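Local coordinates for putative transcriptional regulator TRANSCRIPTION REGULATOR protein (Rhizobium meliloti, PDB 5NLA) that binds c-di-GMP by a PilZ-like mechanism and, as an AraC-like transcriptional activator, regulates extracellular polysaccharide production, at residues G132-E137 and T143-G148. Numbering follows the deposited sequence.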
ATOM      1  N   GLY A 132     -18.635   5.406   3.545  1.00 63.13           N
ATOM      2  CA  GLY A 132     -17.787   6.015   4.548  1.00 61.52           C
ATOM      3  C   GLY A 132     -16.975   7.159   3.973  1.00 63.04           C
ATOM      4  O   GLY A 132     -17.065   7.484   2.795  1.00 66.22           O
ATOM      5  N   ARG A 133     -16.142   7.737   4.822  1.00 63.30           N
ATOM      6  CA  ARG A 133     -15.391   8.937   4.531  1.00 63.83           C
ATOM      7  C   ARG A 133     -14.141   8.830   5.365  1.00 61.76           C
ATOM      8  O   ARG A 133     -14.218   8.419   6.522  1.00 58.26           O
ATOM      9  CB  ARG A 133     -16.165  10.203   4.914  1.00 65.48           C
ATOM     10  CG  ARG A 133     -17.325  10.470   3.989  1.00 70.44           C
ATOM     11  CD  ARG A 133     -17.957  11.855   4.131  1.00 74.87           C
ATOM     12  NE  ARG A 133     -18.770  12.156   2.945  1.00 77.59           N
ATOM     13  CZ  ARG A 133     -18.283  12.524   1.753  1.00 80.02           C
ATOM     14  NH1 ARG A 133     -16.972  12.682   1.556  1.00 82.25           N
ATOM     15  NH2 ARG A 133     -19.111  12.756   0.740  1.00 83.01           N
ATOM     16  N   SER A 134     -12.991   9.149   4.775  1.00 61.60           N
ATOM     17  CA  SER A 134     -11.776   9.287   5.550  1.00 61.02           C
ATOM     18  C   SER A 134     -11.292  10.715   5.424  1.00 59.27           C
ATOM     19  O   SER A 134     -11.714  11.432   4.547  1.00 58.74           O
ATOM     20  CB  SER A 134     -10.727   8.284   5.109  1.00 62.26           C
ATOM     21  OG  SER A 134     -10.209   8.618   3.838  1.00 69.69           O
ATOM     22  N   TRP A 135     -10.458  11.126   6.362  1.00 59.17           N
ATOM     23  CA  TRP A 135      -9.791  12.410   6.325  1.00 61.46           C
ATOM     24  C   TRP A 135      -8.359  12.104   6.657  1.00 61.87           C
ATOM     25  O   TRP A 135      -8.095  11.495   7.699  1.00 60.28           O
ATOM     26  CB  TRP A 135     -10.376  13.344   7.371  1.00 64.67           C
ATOM     27  CG  TRP A 135     -11.791  13.776   7.079  1.00 66.40           C
ATOM     28  CD1 TRP A 135     -12.175  14.918   6.453  1.00 66.94           C
ATOM     29  CD2 TRP A 135     -12.997  13.068   7.405  1.00 66.87           C
ATOM     30  NE1 TRP A 135     -13.543  14.980   6.372  1.00 68.90           N
ATOM     31  CE2 TRP A 135     -14.078  13.857   6.945  1.00 68.95           C
ATOM     32  CE3 TRP A 135     -13.271  11.848   8.040  1.00 64.38           C
ATOM     33  CZ2 TRP A 135     -15.422  13.468   7.106  1.00 67.92           C
ATOM     34  CZ3 TRP A 135     -14.604  11.459   8.194  1.00 65.96           C
ATOM     35  CH2 TRP A 135     -15.662  12.273   7.729  1.00 66.25           C
ATOM     36  N   THR A 136      -7.436  12.469   5.768  1.00 64.55           N
ATOM     37  CA  THR A 136      -6.037  12.073   5.940  1.00 64.84           C
ATOM     38  C   THR A 136      -5.037  13.215   5.794  1.00 67.00           C
ATOM     39  O   THR A 136      -4.951  13.872   4.750  1.00 66.38           O
ATOM     40  CB  THR A 136      -5.648  10.930   4.993  1.00 65.10           C
ATOM     41  OG1 THR A 136      -6.747  10.018   4.867  1.00 66.19           O
ATOM     42  CG2 THR A 136      -4.420  10.182   5.541  1.00 64.04           C
ATOM     43  N   GLU A 137      -4.274  13.413   6.865  1.00 68.93           N
ATOM     44  CA  GLU A 137      -3.196  14.373   6.903  1.00 73.27           C
ATOM     45  C   GLU A 137      -1.890  13.724   6.441  1.00 73.62           C
ATOM     46  O   GLU A 137      -1.566  12.591   6.820  1.00 70.72           O
ATOM     47  CB  GLU A 137      -3.015  14.884   8.323  1.00 75.50           C
ATOM     48  CG  GLU A 137      -2.228  16.169   8.391  1.00 81.90           C
ATOM     49  CD  GLU A 137      -1.198  16.139   9.488  1.00 89.25           C
ATOM     50  OE1 GLU A 137      -1.603  16.193  10.671  1.00 89.60           O
ATOM     51  OE2 GLU A 137       0.016  16.034   9.157  1.00101.38           O
ATOM     52  N   THR A 143      -6.800  15.753   3.196  1.00 65.73           N
ATOM     53  CA  THR A 143      -7.501  15.282   2.032  1.00 65.97           C
ATOM     54  C   THR A 143      -8.684  14.467   2.536  1.00 65.08           C
ATOM     55  O   THR A 143      -8.556  13.713   3.496  1.00 65.82           O
ATOM     56  CB  THR A 143      -6.529  14.444   1.184  1.00 65.60           C
ATOM     57  OG1 THR A 143      -5.865  15.315   0.272  1.00 67.12           O
ATOM     58  CG2 THR A 143      -7.231  13.368   0.406  1.00 66.72           C
ATOM     59  N   GLU A 144      -9.831  14.626   1.886  1.00 68.58           N
ATOM     60  CA  GLU A 144     -11.052  13.911   2.249  1.00 67.13           C
ATOM     61  C   GLU A 144     -11.489  13.006   1.114  1.00 64.23           C
ATOM     62  O   GLU A 144     -11.644  13.462  -0.008  1.00 66.73           O
ATOM     63  CB  GLU A 144     -12.174  14.893   2.564  1.00 71.17           C
ATOM     64  CG  GLU A 144     -13.410  14.185   3.092  1.00 74.14           C
ATOM     65  CD  GLU A 144     -14.620  15.064   3.189  1.00 79.87           C
ATOM     66  OE1 GLU A 144     -14.543  16.259   2.822  1.00 86.54           O
ATOM     67  OE2 GLU A 144     -15.659  14.539   3.644  1.00 85.13           O
ATOM     68  N   THR A 145     -11.716  11.739   1.426  1.00 61.95           N
ATOM     69  CA  THR A 145     -12.132  10.739   0.460  1.00 64.73           C
ATOM     70  C   THR A 145     -13.488  10.274   0.914  1.00 66.12           C
ATOM     71  O   THR A 145     -13.629   9.826   2.044  1.00 67.65           O
ATOM     72  CB  THR A 145     -11.176   9.520   0.455  1.00 66.93           C
ATOM     73  OG1 THR A 145      -9.851   9.915   0.041  1.00 70.52           O
ATOM     74  CG2 THR A 145     -11.688   8.424  -0.482  1.00 68.56           C
ATOM     75  N   GLY A 146     -14.487  10.385   0.047  1.00 68.61           N
ATOM     76  CA  GLY A 146     -15.837   9.920   0.346  1.00 68.12           C
ATOM     77  C   GLY A 146     -16.274   8.808  -0.574  1.00 67.92           C
ATOM     78  O   GLY A 146     -15.511   8.387  -1.435  1.00 66.82           O
ATOM     79  N   PRO A 147     -17.531   8.348  -0.424  1.00 70.54           N
ATOM     80  CA  PRO A 147     -18.052   7.243  -1.242  1.00 70.87           C
ATOM     81  C   PRO A 147     -17.830   7.447  -2.742  1.00 71.98           C
ATOM     82  O   PRO A 147     -18.000   8.561  -3.251  1.00 70.91           O
ATOM     83  CB  PRO A 147     -19.547   7.244  -0.912  1.00 71.52           C
ATOM     84  CG  PRO A 147     -19.624   7.844   0.455  1.00 70.65           C
ATOM     85  CD  PRO A 147     -18.596   8.931   0.420  1.00 70.25           C
ATOM     86  N   GLY A 148     -17.409   6.376  -3.414  1.00 71.85           N
ATOM     87  CA  GLY A 148     -17.166   6.390  -4.850  1.00 72.64           C
ATOM     88  C   GLY A 148     -15.917   7.126  -5.264  1.00 72.91           C
ATOM     89  O   GLY A 148     -15.748   7.400  -6.443  1.00 76.54           O
TER
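T143 O accepts the backbone N-H of T136 at 2.8 Å (T136 N to T143 O) and is also approached by W135 CA in a CA-H...O contact. The return bond, T143 N to T136 O, is longer at 3.1 Å. S134 and T145 repeat the two-way exchange, S134 N reaching T145 O at 2.9 Å. T136-T143 and S134-T145 are thus the hydrogen-bonded pairs of an antiparallel hairpin, with W135-E144 as the non-hydrogen-bonded pair between them. The hairpin's second strand, 141-145, is outermost in its five-stranded sheet within the chain, while strand 134-138 pairs on its other side with strand 159-163.

The two sheet faces differ sharply. On one, E144 CG, anti to the backbone N (chi1 -174°), carries an extended chain beside W135. The methylene lies over a face of the indole, E144 CG to W135 NE1 3.4 Å, and the carboxylate is turned 21° from the ring plane. E144 OE2 then forms a salt bridge with R133 NH1 at 3.1 Å, the guanidinium and carboxylate planes 61° apart. P147 CD sits over the guanidinium centre, 3.8 Å above its plane. With W135 reduced to alanine, the E144 chain would probably lose the flat surface beside it and be freer to swing away from R133.

On the other face S134 OG meets T145 CB at 3.6 Å, and both side chains touch F129 of strand 124-129 in the other sheet; T136 OG1 is hydrogen-bonded to Y109 OH, and T143 OG1 to N190 O. The hairpin therefore pairs a more exposed face, where the opposite charges of R133 and E144 lie beside the W135 indole, with one whose buried S134, T136 and T145 side chains face the seven-stranded sheet.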